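Local coordinates for protein alpha-glucosidase ([Eubacterium] rectale, PDB 6PNR) that is a family 31 glycoside hydrolase, a sulfoquinovosidase that probably releases sulfoquinovose from sulfolipid-derived alpha-glycosides, at residues F10-G15 / I209-A214. Numbering follows the deposited sequence.
Sequences FQLFVG and IRIECA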
ATOM      1  N   PHE A  10      -1.606  -9.997  37.347  1.00 52.99           N
ATOM      2  CA  PHE A  10      -1.589 -11.402  36.974  1.00 47.30           C
ATOM      3  C   PHE A  10      -0.316 -11.685  36.190  1.00 48.65           C
ATOM      4  O   PHE A  10       0.141 -10.842  35.411  1.00 49.18           O
ATOM      5  CB  PHE A  10      -2.830 -11.764  36.145  1.00 47.48           C
ATOM      6  CG  PHE A  10      -2.695 -13.048  35.388  1.00 49.48           C
ATOM      7  CD1 PHE A  10      -2.872 -14.261  36.022  1.00 46.98           C
ATOM      8  CD2 PHE A  10      -2.385 -13.043  34.037  1.00 47.14           C
ATOM      9  CE1 PHE A  10      -2.739 -15.450  35.326  1.00 48.80           C
ATOM     10  CE2 PHE A  10      -2.250 -14.225  33.339  1.00 46.15           C
ATOM     11  CZ  PHE A  10      -2.428 -15.432  33.987  1.00 41.76           C
ATOM     12  N   GLN A  11       0.263 -12.865  36.404  1.00 45.72           N
ATOM     13  CA  GLN A  11       1.491 -13.246  35.722  1.00 45.62           C
ATOM     14  C   GLN A  11       1.479 -14.740  35.437  1.00 54.12           C
ATOM     15  O   GLN A  11       0.956 -15.533  36.229  1.00 54.04           O
ATOM     16  CB  GLN A  11       2.739 -12.903  36.545  1.00 54.47           C
ATOM     17  CG  GLN A  11       3.062 -11.422  36.648  1.00 52.72           C
ATOM     18  CD  GLN A  11       4.321 -11.164  37.460  1.00 64.06           C
ATOM     19  OE1 GLN A  11       5.244 -10.484  37.001  1.00 71.68           O
ATOM     20  NE2 GLN A  11       4.365 -11.709  38.674  1.00 54.89           N
ATOM     21  N   LEU A  12       2.082 -15.118  34.308  1.00 45.42           N
ATOM     22  CA  LEU A  12       2.250 -16.517  33.942  1.00 42.23           C
ATOM     23  C   LEU A  12       3.676 -16.729  33.460  1.00 45.99           C
ATOM     24  O   LEU A  12       4.157 -15.983  32.600  1.00 37.39           O
ATOM     25  CB  LEU A  12       1.256 -16.939  32.851  1.00 43.09           C
ATOM     26  CG  LEU A  12       1.433 -18.363  32.313  1.00 48.88           C
ATOM     27  CD1 LEU A  12       1.229 -19.382  33.427  1.00 50.58           C
ATOM     28  CD2 LEU A  12       0.493 -18.646  31.135  1.00 43.53           C
ATOM     29  N   PHE A  13       4.333 -17.758  33.993  1.00 43.30           N
ATOM     30  CA  PHE A  13       5.718 -18.068  33.671  1.00 49.74           C
ATOM     31  C   PHE A  13       5.824 -19.414  32.962  1.00 49.80           C
ATOM     32  O   PHE A  13       5.032 -20.331  33.200  1.00 49.85           O
ATOM     33  CB  PHE A  13       6.591 -18.087  34.937  1.00 49.71           C
ATOM     34  CG  PHE A  13       6.689 -16.756  35.619  1.00 45.21           C
ATOM     35  CD1 PHE A  13       5.639 -16.280  36.392  1.00 47.15           C
ATOM     36  CD2 PHE A  13       7.825 -15.974  35.476  1.00 48.67           C
ATOM     37  CE1 PHE A  13       5.715 -15.042  37.013  1.00 50.59           C
ATOM     38  CE2 PHE A  13       7.912 -14.729  36.095  1.00 53.91           C
ATOM     39  CZ  PHE A  13       6.854 -14.265  36.864  1.00 47.21           C
ATOM     40  N   VAL A  14       6.801 -19.506  32.067  1.00 48.52           N
ATOM     41  CA  VAL A  14       7.261 -20.763  31.498  1.00 47.98           C
ATOM     42  C   VAL A  14       8.691 -20.928  31.991  1.00 54.43           C
ATOM     43  O   VAL A  14       9.610 -20.240  31.529  1.00 55.93           O
ATOM     44  CB  VAL A  14       7.172 -20.784  29.966  1.00 50.33           C
ATOM     45  CG1 VAL A  14       7.954 -21.959  29.386  1.00 49.65           C
ATOM     46  CG2 VAL A  14       5.731 -20.872  29.534  1.00 44.78           C
ATOM     47  N   GLY A  15       8.879 -21.827  32.951  1.00 59.69           N
ATOM     48  CA  GLY A  15      10.132 -21.889  33.669  1.00 61.59           C
ATOM     49  C   GLY A  15      10.327 -20.632  34.489  1.00 60.21           C
ATOM     50  O   GLY A  15       9.496 -20.298  35.342  1.00 57.02           O
ATOM     51  N   ILE A 209      -7.921 -19.007  24.685  1.00 35.28           N
ATOM     52  CA  ILE A 209      -6.522 -19.028  24.289  1.00 30.29           C
ATOM     53  C   ILE A 209      -5.865 -20.186  25.022  1.00 38.72           C
ATOM     54  O   ILE A 209      -6.098 -20.383  26.222  1.00 36.73           O
ATOM     55  CB  ILE A 209      -5.822 -17.686  24.576  1.00 34.41           C
ATOM     56  CG1 ILE A 209      -6.343 -16.618  23.594  1.00 34.50           C
ATOM     57  CG2 ILE A 209      -4.289 -17.841  24.490  1.00 31.70           C
ATOM     58  CD1 ILE A 209      -5.788 -15.212  23.801  1.00 31.94           C
ATOM     59  N   ARG A 210      -5.080 -20.966  24.285  1.00 33.47           N
ATOM     60  CA  ARG A 210      -4.444 -22.179  24.772  1.00 33.11           C
ATOM     61  C   ARG A 210      -2.936 -22.006  24.687  1.00 32.61           C
ATOM     62  O   ARG A 210      -2.417 -21.535  23.668  1.00 34.85           O
ATOM     63  CB  ARG A 210      -4.908 -23.378  23.942  1.00 34.78           C
ATOM     64  CG  ARG A 210      -4.323 -24.692  24.342  1.00 37.88           C
ATOM     65  CD  ARG A 210      -4.823 -25.783  23.415  1.00 38.01           C
ATOM     66  NE  ARG A 210      -4.192 -27.044  23.744  1.00 42.62           N
ATOM     67  CZ  ARG A 210      -4.743 -27.959  24.534  1.00 43.92           C
ATOM     68  NH1 ARG A 210      -5.954 -27.746  25.044  1.00 40.20           N
ATOM     69  NH2 ARG A 210      -4.090 -29.086  24.796  1.00 41.75           N
ATOM     70  N   ILE A 211      -2.239 -22.344  25.766  1.00 30.85           N
ATOM     71  CA  ILE A 211      -0.787 -22.223  25.835  1.00 32.87           C
ATOM     72  C   ILE A 211      -0.232 -23.528  26.381  1.00 39.46           C
ATOM     73  O   ILE A 211      -0.681 -24.009  27.425  1.00 32.96           O
ATOM     74  CB  ILE A 211      -0.344 -21.049  26.724  1.00 31.76           C
ATOM     75  CG1 ILE A 211      -1.047 -19.752  26.323  1.00 39.02           C
ATOM     76  CG2 ILE A 211       1.165 -20.899  26.660  1.00 39.21           C
ATOM     77  CD1 ILE A 211      -0.624 -18.540  27.162  1.00 33.36           C
ATOM     78  N   GLU A 212       0.747 -24.097  25.690  1.00 33.75           N
ATOM     79  CA  GLU A 212       1.277 -25.387  26.093  1.00 35.49           C
ATOM     80  C   GLU A 212       2.784 -25.395  25.883  1.00 35.45           C
ATOM     81  O   GLU A 212       3.262 -24.987  24.821  1.00 34.73           O
ATOM     82  CB  GLU A 212       0.580 -26.498  25.300  1.00 35.68           C
ATOM     83  CG  GLU A 212       0.921 -27.896  25.715  1.00 42.11           C
ATOM     84  CD  GLU A 212      -0.148 -28.914  25.301  1.00 44.99           C
ATOM     85  OE1 GLU A 212      -0.982 -28.619  24.404  1.00 41.55           O
ATOM     86  OE2 GLU A 212      -0.154 -30.009  25.895  1.00 44.19           O
ATOM     87  N   CYS A 213       3.533 -25.847  26.890  1.00 31.99           N
ATOM     88  CA  CYS A 213       4.992 -25.812  26.842  1.00 32.86           C
ATOM     89  C   CYS A 213       5.574 -27.222  26.768  1.00 34.76           C
ATOM     90  O   CYS A 213       4.881 -28.226  26.922  1.00 35.33           O
ATOM     91  CB  CYS A 213       5.565 -25.048  28.051  1.00 38.69           C
ATOM     92  SG  CYS A 213       5.444 -25.921  29.677  1.00 45.61           S
ATOM     93  N   ALA A 214       6.875 -27.288  26.509  1.00 29.95           N
ATOM     94  CA  ALA A 214       7.548 -28.573  26.420  1.00 35.32           C
ATOM     95  C   ALA A 214       9.050 -28.345  26.487  1.00 40.72           C
ATOM     96  O   ALA A 214       9.546 -27.250  26.204  1.00 38.11           O
ATOM     97  CB  ALA A 214       7.172 -29.338  25.141  1.00 37.94           C
TER
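Glu212 OE1 is gripped twice, by Arg210 NH2 at 3.2 Å in a salt bridge and by the hydroxyl of Tyr179, which also binds Arg210 NE, on the face of strand 208-213 turned away from Leu12 and Val14, whose partners Ile211 and Cys213 line its other face. The contact lies in the N-terminal beta-sandwich of this family 31 enzyme, where the small antiparallel sheet holding strand 10-14 packs on the larger sheet holding strand 208-213. On the polar face the hydrogen bond within the salt bridge is bent (146° at the hydrogen), and the guanidinium approaches from above the carboxylate, 39° out of its plane. Carboxylate, guanidinium and phenol hydroxyl form a small network that should limit rotation of the carboxylate. Helix 217-228 lies over this side, Tyr227 making a cation-pi contact with Arg210 and Arg223 touching Glu212.

No hydrogen bond joins the two segments. They run in broadly the same direction, with Val14 and Cys213 CA atoms 7.2 Å apart, a spacing bridged by side chains, not by backbone bonds. Leu12 and Ile211 meet tip to tip, Leu12 CD2 being 4.1 Å from Ile211 CD1. Leu12 swings CG opposite its main-chain nitrogen (chi1 175°), and both side chains extend their touching methyls across the gap between the sheets. Leu12 also rests on Leu20 of its own sheet and on Cys88, whose disulfide to Cys83 ties neighbouring strands of the larger one. Nearer the strand ends the packing is through a beta carbon: Cys213 CB makes the nearest approach to the CG1 branch of Val14, with Val14 CG1 and Cys213 CB 4.1 Å apart.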